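Long-range contacts in 2-dehydropantoate 2-reductase (Porphyromonas gingivalis, PDB 2QYT), which probably catalyses the NADPH-dependent reduction of ketopantoate to pantoate, the last step in making the pantoate half of pantothenate: residues I87-K92 / P115-A120; D121-M126 / T133-G138; G21-M26 / G138-S143. All coordinates share one frame; numbering follows the deposited sequence.

Contact 1. Residues I87-K92 / P115-A120; sequences ILFCTK and PLLNGA. With SO4 (sulfate ion), chain E; EDO (1,2-ethanediol), chain G.
The carbonyl oxygen of Phe89 takes the backbone N-H of Leu116 at an N to O distance of 3.1 Å, with 170° at the hydrogen and 161° at the oxygen. Pro115 CA adds a C-H...O contact to that same Phe89 O at 3.5 Å, beside the parallel bridge between Phe89 and Pro115, at the end of two neighbouring strands of the Rossmann-type sheet. Beyond them both chains leave the sheet, and side chains take over. Leu117 sets one methyl on each of two carbonyl oxygens of the departing chain. Its CD1 is tight against Phe89 O (3.1 Å) and lies at the edge of the Phe89 ring, in its plane, 3.6 Å from Phe89 CD2; Leu117 CD2 is equally tight on Thr91 O (3.1 Å). Phe89 CG is anti to the backbone N (chi1 -174°), which sends the ring to the side where Leu117 lies. Leu116 works the other flank, where a single methyl, CD1, touches both Cys90 SG at 3.8 Å and Leu88 CG at 3.9 Å.

One shell out, Phe14 of the adjacent strand meets the Phe89 ring, and Met126 of helix 122-126 touches both Phe89 and Pro115. Val19 of helix 18-33 packs on Leu116.

Past the strand end, Thr91 OG1 donates to sulfate O3 at 3.2 Å and also receives the N-H of Asp93, which orients it. The ethanediol beside Cys90 O is held by the amides of Gly17 and Gly20, in what looks like the glycine-rich dinucleotide loop. The chemistry is thus divided: one straight backbone bond and an apolar seam join the two segments where the strands end, while the loop at Cys90 and Thr91 offers polar atoms to small solutes, consistent with a place beside the NADPH pocket.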
loop_
_atom_site.group_PDB
_atom_site.type_symbol
_atom_site.label_atom_id
_atom_site.label_comp_id
_atom_site.label_asym_id
_atom_site.label_seq_id
_atom_site.Cartn_x
_atom_site.Cartn_y
_atom_site.Cartn_z
ATOM N N ILE A 87 1.265 -11.843 6.091
ATOM C CA ILE A 87 0.743 -10.679 6.735
ATOM C C ILE A 87 0.660 -9.553 5.704
ATOM O O ILE A 87 1.670 -9.146 5.100
ATOM C CB ILE A 87 1.622 -10.219 7.909
ATOM C CG1 ILE A 87 1.700 -11.319 8.973
ATOM C CG2 ILE A 87 1.097 -8.857 8.487
ATOM C CD1 ILE A 87 2.845 -11.111 10.012
ATOM N N LEU A 88 -0.558 -9.041 5.532
ATOM C CA LEU A 88 -0.810 -7.814 4.752
ATOM C C LEU A 88 -0.791 -6.657 5.753
ATOM O O LEU A 88 -1.629 -6.603 6.677
ATOM C CB LEU A 88 -2.202 -7.940 4.100
ATOM C CG LEU A 88 -2.324 -8.455 2.676
ATOM C CD1 LEU A 88 -1.412 -9.570 2.303
ATOM C CD2 LEU A 88 -3.822 -8.717 2.276
ATOM N N PHE A 89 0.211 -5.802 5.621
ATOM C CA PHE A 89 0.491 -4.769 6.606
ATOM C C PHE A 89 -0.127 -3.498 6.026
ATOM O O PHE A 89 0.333 -2.985 5.030
ATOM C CB PHE A 89 2.020 -4.657 6.815
ATOM C CG PHE A 89 2.428 -3.712 7.922
ATOM C CD1 PHE A 89 2.510 -4.159 9.242
ATOM C CD2 PHE A 89 2.726 -2.369 7.638
ATOM C CE1 PHE A 89 2.891 -3.297 10.276
ATOM C CE2 PHE A 89 3.103 -1.462 8.680
ATOM C CZ PHE A 89 3.200 -1.951 9.998
ATOM N N CYS A 90 -1.192 -3.020 6.661
ATOM C CA CYS A 90 -2.082 -1.998 6.123
ATOM C C CYS A 90 -2.405 -0.907 7.135
ATOM O O CYS A 90 -3.448 -0.271 7.059
ATOM C CB CYS A 90 -3.382 -2.653 5.613
ATOM S SG CYS A 90 -3.080 -3.976 4.380
ATOM N N THR A 91 -1.520 -0.664 8.085
ATOM C CA THR A 91 -1.799 0.418 9.037
ATOM C C THR A 91 -0.947 1.642 8.689
ATOM O O THR A 91 0.197 1.508 8.292
ATOM C CB THR A 91 -1.529 -0.011 10.508
ATOM O OG1 THR A 91 -1.744 1.126 11.352
ATOM C CG2 THR A 91 -0.111 -0.412 10.685
ATOM N N LYS A 92 -1.490 2.833 8.821
ATOM C CA LYS A 92 -0.632 4.025 8.757
ATOM C C LYS A 92 -0.295 4.551 10.148
ATOM O O LYS A 92 0.366 5.594 10.283
ATOM C CB LYS A 92 -1.234 5.130 7.879
ATOM C CG LYS A 92 -2.628 5.656 8.276
ATOM C CD LYS A 92 -2.957 7.038 7.608
ATOM C CE LYS A 92 -3.438 6.922 6.127
ATOM N NZ LYS A 92 -4.956 6.931 5.881
ATOM N N PRO A 115 3.811 -4.953 2.922
ATOM C CA PRO A 115 3.312 -3.629 3.229
ATOM C C PRO A 115 2.601 -3.067 1.995
ATOM O O PRO A 115 3.172 -3.048 0.885
ATOM C CB PRO A 115 4.601 -2.814 3.540
ATOM C CG PRO A 115 5.759 -3.782 3.419
ATOM C CD PRO A 115 5.257 -4.931 2.606
ATOM N N LEU A 116 1.360 -2.639 2.158
ATOM C CA LEU A 116 0.625 -2.084 1.030
ATOM C C LEU A 116 0.502 -0.544 1.078
ATOM O O LEU A 116 -0.174 0.067 0.243
ATOM C CB LEU A 116 -0.731 -2.797 0.866
ATOM C CG LEU A 116 -0.634 -4.342 0.739
ATOM C CD1 LEU A 116 -2.002 -4.986 0.855
ATOM C CD2 LEU A 116 0.132 -4.786 -0.568
ATOM N N LEU A 117 1.213 0.064 2.015
ATOM C CA LEU A 117 1.191 1.503 2.317
ATOM C C LEU A 117 1.952 2.316 1.261
ATOM O O LEU A 117 2.862 1.807 0.604
ATOM C CB LEU A 117 1.884 1.776 3.684
ATOM C CG LEU A 117 1.673 0.887 4.936
ATOM C CD1 LEU A 117 2.119 -0.524 4.617
ATOM C CD2 LEU A 117 2.425 1.411 6.192
ATOM N N ASN A 118 1.597 3.599 1.144
ATOM C CA ASN A 118 2.317 4.513 0.269
ATOM C C ASN A 118 3.653 4.863 0.879
ATOM O O ASN A 118 3.835 4.771 2.092
ATOM C CB ASN A 118 1.480 5.747 0.007
ATOM C CG ASN A 118 0.402 5.500 -1.043
ATOM O OD1 ASN A 118 0.663 4.902 -2.110
ATOM N ND2 ASN A 118 -0.805 5.972 -0.767
ATOM N N GLY A 119 4.613 5.218 0.046
ATOM C CA GLY A 119 5.953 5.555 0.534
ATOM C C GLY A 119 6.949 4.948 -0.419
ATOM O O GLY A 119 6.611 3.989 -1.129
ATOM N N ALA A 120 8.152 5.504 -0.448
ATOM C CA ALA A 120 9.189 5.096 -1.385
ATOM C C ALA A 120 9.891 3.805 -0.962
ATOM O O ALA A 120 10.328 3.022 -1.799
ATOM C CB ALA A 120 10.208 6.204 -1.546
HETATM S S SO4 E . -5.723 1.867 9.545
HETATM O O1 SO4 E . -7.068 2.043 10.073
HETATM O O2 SO4 E . -5.438 2.884 8.520
HETATM O O3 SO4 E . -4.804 1.932 10.684
HETATM O O4 SO4 E . -5.586 0.559 8.917
HETATM C C1 EDO G . -5.515 0.577 4.951
HETATM O O1 EDO G . -6.050 -0.384 5.864
HETATM C C2 EDO G . -6.210 1.933 5.076
HETATM O O2 EDO G . -6.274 2.497 3.773
#

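Contact 2. Residues D121-M126 / T133-G138; sequences DIAERM and TVVWKG
Ala123 CB lies against the aliphatic part of Lys137, 3.6 Å from CG, where the short helix 122-126 packs on the chain that returns through a loop to open strand 137-148. In the Rossmann-type domain, this helix follows the last parallel strand and packs on the chain leading into the mixed sheet. The helix turns Ala123 and Met126 toward the returning chain, and Val135 fits across both. Val135 CG1, anti to the backbone N (chi1 175°), is 4.1 Å from Ala123 CB and equally 4.1 Å from Met126 CB. The second methyl, CG2, rests near Met126 O at 4.0 Å. The two backbones come close here, with the CA atoms of Ala123 and Lys137 5.6 Å apart.

Lys137 changes character along its length. Beyond CG it is fully extended, so its methylenes run past Ala123 and carry the ammonium to the N-terminal end of the helix. There Glu124, whose CB points away from the strand, bends back at chi2 (76°) and meets the lysine at about a right angle. NZ donates to OE1 at 2.9 Å in a salt bridge, approaching nearly along the C-O axis. Asp195, at the start of helix 194-215, forms a second salt bridge with the same NZ, so two carboxylates share one cation and probably favour its charged state. Farther in, Met126, present as selenomethionine, touches Met96, Val100 and Ile103 of helix 96-103. Between the apolar and charged parts, the carbonyl oxygen of Trp136 faces the Ala123 methyl, O to CB 3.8 Å.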
loop_
_atom_site.group_PDB
_atom_site.type_symbol
_atom_site.label_atom_id
_atom_site.label_comp_id
_atom_site.label_asym_id
_atom_site.label_seq_id
_atom_site.Cartn_x
_atom_site.Cartn_y
_atom_site.Cartn_z
ATOM N N ASP A 121 9.948 3.569 0.340
ATOM C CA ASP A 121 10.900 2.624 0.888
ATOM C C ASP A 121 10.391 1.874 2.115
ATOM O O ASP A 121 11.182 1.575 3.002
ATOM C CB ASP A 121 12.176 3.396 1.261
ATOM C CG ASP A 121 11.939 4.377 2.388
ATOM O OD1 ASP A 121 10.765 4.637 2.731
ATOM O OD2 ASP A 121 12.925 4.887 2.942
ATOM N N ILE A 122 9.091 1.598 2.161
ATOM C CA ILE A 122 8.463 0.953 3.298
ATOM C C ILE A 122 9.071 -0.441 3.531
ATOM O O ILE A 122 9.373 -0.786 4.675
ATOM C CB ILE A 122 6.924 0.792 3.156
ATOM C CG1 ILE A 122 6.223 2.130 2.894
ATOM C CG2 ILE A 122 6.362 0.098 4.425
ATOM C CD1 ILE A 122 6.353 3.165 4.037
ATOM N N ALA A 123 9.260 -1.202 2.444
ATOM C CA ALA A 123 9.843 -2.546 2.526
ATOM C C ALA A 123 11.292 -2.515 3.045
ATOM O O ALA A 123 11.686 -3.337 3.845
ATOM C CB ALA A 123 9.782 -3.224 1.159
ATOM N N GLU A 124 12.085 -1.569 2.569
ATOM C CA GLU A 124 13.430 -1.412 3.064
ATOM C C GLU A 124 13.449 -1.157 4.574
ATOM O O GLU A 124 14.262 -1.746 5.300
ATOM C CB GLU A 124 14.148 -0.278 2.335
ATOM C CG GLU A 124 14.623 -0.642 0.927
ATOM C CD GLU A 124 13.492 -0.665 -0.104
ATOM O OE1 GLU A 124 13.696 -1.308 -1.153
ATOM O OE2 GLU A 124 12.414 -0.053 0.121
ATOM N N ARG A 125 12.580 -0.246 5.004
ATOM C CA ARG A 125 12.441 0.141 6.390
ATOM C C ARG A 125 12.115 -1.095 7.247
ATOM O O ARG A 125 12.853 -1.425 8.188
ATOM C CB ARG A 125 11.392 1.255 6.520
ATOM C CG ARG A 125 11.863 2.612 5.880
ATOM C CD ARG A 125 10.799 3.735 5.981
ATOM N NE ARG A 125 10.348 3.989 7.364
ATOM C CZ ARG A 125 11.150 4.354 8.377
ATOM N NH1 ARG A 125 12.465 4.474 8.189
ATOM N NH2 ARG A 125 10.644 4.570 9.595
HETATM N N MSE A 126 11.066 -1.806 6.857
HETATM C CA MSE A 126 10.626 -3.001 7.548
HETATM C C MSE A 126 11.647 -4.145 7.520
HETATM O O MSE A 126 11.645 -4.997 8.405
HETATM C CB MSE A 126 9.292 -3.463 6.978
HETATM C CG MSE A 126 8.190 -2.515 7.280
HETATM SE SE MSE A 126 6.438 -3.325 7.146
HETATM C CE MSE A 126 6.751 -4.738 8.370
ATOM N N THR A 133 14.112 -11.884 3.165
ATOM C CA THR A 133 13.361 -12.922 2.550
ATOM C C THR A 133 11.914 -12.849 3.076
ATOM O O THR A 133 10.992 -13.258 2.387
ATOM C CB THR A 133 14.121 -14.231 2.870
ATOM O OG1 THR A 133 14.510 -14.890 1.650
ATOM C CG2 THR A 133 13.411 -15.128 3.901
ATOM N N VAL A 134 11.738 -12.294 4.280
ATOM C CA VAL A 134 10.423 -12.208 4.962
ATOM C C VAL A 134 9.559 -11.041 4.412
ATOM O O VAL A 134 8.352 -11.129 4.331
ATOM C CB VAL A 134 10.589 -12.080 6.526
ATOM C CG1 VAL A 134 9.274 -11.738 7.211
ATOM C CG2 VAL A 134 11.168 -13.365 7.141
ATOM N N VAL A 135 10.189 -9.953 4.017
ATOM C CA VAL A 135 9.425 -8.758 3.662
ATOM C C VAL A 135 9.403 -8.627 2.138
ATOM O O VAL A 135 10.439 -8.531 1.526
ATOM C CB VAL A 135 9.996 -7.477 4.370
ATOM C CG1 VAL A 135 9.267 -6.198 3.900
ATOM C CG2 VAL A 135 9.972 -7.637 5.911
ATOM N N TRP A 136 8.214 -8.682 1.540
ATOM C CA TRP A 136 8.056 -8.402 0.124
ATOM C C TRP A 136 7.622 -6.941 -0.075
ATOM O O TRP A 136 7.417 -6.240 0.881
ATOM C CB TRP A 136 7.025 -9.350 -0.479
ATOM C CG TRP A 136 7.448 -10.826 -0.538
ATOM C CD1 TRP A 136 8.726 -11.355 -0.405
ATOM C CD2 TRP A 136 6.591 -11.926 -0.826
ATOM N NE1 TRP A 136 8.686 -12.709 -0.591
ATOM C CE2 TRP A 136 7.388 -13.088 -0.826
ATOM C CE3 TRP A 136 5.206 -12.042 -1.057
ATOM C CZ2 TRP A 136 6.847 -14.370 -1.048
ATOM C CZ3 TRP A 136 4.671 -13.314 -1.275
ATOM C CH2 TRP A 136 5.494 -14.457 -1.262
ATOM N N LYS A 137 7.536 -6.485 -1.317
ATOM C CA LYS A 137 7.132 -5.125 -1.645
ATOM C C LYS A 137 5.764 -5.204 -2.284
ATOM O O LYS A 137 5.461 -6.166 -2.985
ATOM C CB LYS A 137 8.099 -4.521 -2.655
ATOM C CG LYS A 137 9.504 -4.523 -2.142
ATOM C CD LYS A 137 10.423 -3.655 -2.942
ATOM C CE LYS A 137 11.824 -3.870 -2.396
ATOM N NZ LYS A 137 12.861 -3.203 -3.218
ATOM N N GLY A 138 4.941 -4.201 -2.038
ATOM C CA GLY A 138 3.623 -4.165 -2.651
ATOM C C GLY A 138 3.107 -2.753 -2.785
ATOM O O GLY A 138 3.606 -1.843 -2.123
#

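Contact 3. Residues G21-M26 / G138-S143; sequences GYYGAM and GCVYIS
Ile142 CD1 presses obliquely on Tyr22, only 3.3 Å from CD2 and 3.6 Å from CG, the tightest spot between helix 21-26 and strand 138-143. Ile142 CG1 is anti to the backbone N (chi1 -164°), and the chain stays extended, which delivers that methyl to both tyrosines. Tyr23 comes tip to tip with it, OH 3.9 Å from CD1, while sliding past Val140 so that CE2 lies 3.7 Å from Val140 CG1. Tyr22 CD2 sits over the centre of the Tyr23 ring, so the two aromatics brace each other.

Elsewhere the fit is slack. The segment axes stay 11.2 Å apart at 99°, and only the side chains of the two tyrosines, Val140 and Ile142 bridge the gap. Tyr141 turns its CB away from the helix, and its ring, partly exposed, makes a cation-pi contact with Lys201. The tyrosine hydroxyls are engaged beyond the two segments: Tyr22 OH with Arg65, Tyr23 OH with Glu159. Helix 18-33, whose start overlaps what looks like a Rossmann-type glycine pattern, lies crosswise to a strand of the mixed sheet, with strand 158-164 beside that strand, strand 66-69 against Ala25 and Met26, and helix 194-215 on the Cys139 and Tyr141 side.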
loop_
_atom_site.group_PDB
_atom_site.type_symbol
_atom_site.label_atom_id
_atom_site.label_comp_id
_atom_site.label_asym_id
_atom_site.label_seq_id
_atom_site.Cartn_x
_atom_site.Cartn_y
_atom_site.Cartn_z
ATOM N N GLY A 21 -9.203 -3.443 4.866
ATOM C CA GLY A 21 -10.568 -3.906 5.017
ATOM C C GLY A 21 -11.124 -4.451 3.721
ATOM O O GLY A 21 -11.766 -5.546 3.697
ATOM N N TYR A 22 -10.894 -3.733 2.622
ATOM C CA TYR A 22 -11.264 -4.264 1.343
ATOM C C TYR A 22 -10.553 -5.574 0.964
ATOM O O TYR A 22 -11.204 -6.513 0.542
ATOM C CB TYR A 22 -11.055 -3.238 0.216
ATOM C CG TYR A 22 -11.513 -3.833 -1.080
ATOM C CD1 TYR A 22 -12.886 -3.909 -1.373
ATOM C CD2 TYR A 22 -10.605 -4.439 -1.965
ATOM C CE1 TYR A 22 -13.344 -4.472 -2.547
ATOM C CE2 TYR A 22 -11.059 -5.039 -3.166
ATOM C CZ TYR A 22 -12.442 -5.027 -3.447
ATOM O OH TYR A 22 -12.947 -5.580 -4.605
ATOM N N TYR A 23 -9.222 -5.647 1.048
ATOM C CA TYR A 23 -8.564 -6.918 0.642
ATOM C C TYR A 23 -8.801 -8.014 1.653
ATOM O O TYR A 23 -9.001 -9.165 1.287
ATOM C CB TYR A 23 -7.093 -6.715 0.280
ATOM C CG TYR A 23 -6.949 -5.832 -0.941
ATOM C CD1 TYR A 23 -7.325 -6.302 -2.210
ATOM C CD2 TYR A 23 -6.467 -4.523 -0.835
ATOM C CE1 TYR A 23 -7.214 -5.520 -3.340
ATOM C CE2 TYR A 23 -6.339 -3.721 -1.992
ATOM C CZ TYR A 23 -6.705 -4.215 -3.220
ATOM O OH TYR A 23 -6.547 -3.430 -4.333
ATOM N N GLY A 24 -8.864 -7.647 2.928
ATOM C CA GLY A 24 -9.270 -8.621 3.966
ATOM C C GLY A 24 -10.678 -9.176 3.770
ATOM O O GLY A 24 -10.929 -10.375 3.955
ATOM N N ALA A 25 -11.617 -8.308 3.368
ATOM C CA ALA A 25 -12.979 -8.750 3.088
ATOM C C ALA A 25 -13.028 -9.736 1.910
ATOM O O ALA A 25 -13.707 -10.757 1.976
ATOM C CB ALA A 25 -13.892 -7.531 2.824
HETATM N N MSE A 26 -12.344 -9.429 0.811
HETATM C CA MSE A 26 -12.354 -10.310 -0.353
HETATM C C MSE A 26 -11.740 -11.649 0.008
HETATM O O MSE A 26 -12.271 -12.712 -0.386
HETATM C CB MSE A 26 -11.601 -9.683 -1.517
HETATM C CG MSE A 26 -12.242 -8.370 -2.039
HETATM SE SE MSE A 26 -14.025 -8.699 -2.851
HETATM C CE MSE A 26 -13.390 -9.366 -4.578
ATOM N N GLY A 138 4.941 -4.201 -2.038
ATOM C CA GLY A 138 3.623 -4.165 -2.651
ATOM C C GLY A 138 3.107 -2.753 -2.785
ATOM O O GLY A 138 3.606 -1.843 -2.123
ATOM N N CYS A 139 2.153 -2.557 -3.701
ATOM C CA CYS A 139 1.398 -1.333 -3.751
ATOM C C CYS A 139 0.037 -1.564 -4.400
ATOM O O CYS A 139 -0.128 -2.450 -5.246
ATOM C CB CYS A 139 2.170 -0.230 -4.482
ATOM S SG CYS A 139 2.281 -0.479 -6.264
ATOM N N VAL A 140 -0.950 -0.766 -3.992
ATOM C CA VAL A 140 -2.343 -0.936 -4.448
ATOM C C VAL A 140 -2.822 0.344 -5.110
ATOM O O VAL A 140 -2.318 1.419 -4.809
ATOM C CB VAL A 140 -3.276 -1.405 -3.292
ATOM C CG1 VAL A 140 -2.815 -2.748 -2.739
ATOM C CG2 VAL A 140 -3.362 -0.380 -2.153
ATOM N N TYR A 141 -3.715 0.227 -6.093
ATOM C CA TYR A 141 -4.447 1.366 -6.628
ATOM C C TYR A 141 -5.912 1.075 -6.351
ATOM O O TYR A 141 -6.495 0.145 -6.905
ATOM C CB TYR A 141 -4.220 1.526 -8.130
ATOM C CG TYR A 141 -2.845 1.983 -8.509
ATOM C CD1 TYR A 141 -2.594 3.309 -8.767
ATOM C CD2 TYR A 141 -1.784 1.092 -8.565
ATOM C CE1 TYR A 141 -1.305 3.756 -9.144
ATOM C CE2 TYR A 141 -0.495 1.526 -8.916
ATOM C CZ TYR A 141 -0.261 2.850 -9.199
ATOM O OH TYR A 141 1.014 3.280 -9.530
ATOM N N ILE A 142 -6.489 1.847 -5.446
ATOM C CA ILE A 142 -7.816 1.559 -4.943
ATOM C C ILE A 142 -8.298 2.795 -4.218
ATOM O O ILE A 142 -7.491 3.451 -3.529
ATOM C CB ILE A 142 -7.867 0.301 -4.007
ATOM C CG1 ILE A 142 -9.325 -0.208 -3.830
ATOM C CG2 ILE A 142 -7.039 0.491 -2.680
ATOM C CD1 ILE A 142 -9.502 -1.401 -2.749
ATOM N N SER A 143 -9.580 3.125 -4.400
ATOM C CA SER A 143 -10.194 4.292 -3.786
ATOM C C SER A 143 -11.150 3.873 -2.688
ATOM O O SER A 143 -12.365 3.849 -2.870
ATOM C CB SER A 143 -10.964 5.062 -4.850
ATOM O OG SER A 143 -10.047 5.520 -5.828
#

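Overall arrangement
All three contacts are largely buried and lie within the Rossmann-type domain. Contact 1 is the most central and alone uses a backbone bond, as befits the edge of a parallel sheet. Contact 2 is the one with a salt bridge, lying farther from the chain centre, whereas contact 3 is apolar between aromatic and branched side chains. Contacts 1 and 2 pack together at Pro115, which touches Ile122, Trp136 and Met126, and at Phe89, which touches Met126. Contacts 1 and 3 brush together where Leu116 lies near Gly138 and Val140. Contacts 2 and 3 have centres about 17 Å apart yet share Gly138 and strand 137-148, which runs from one to the other.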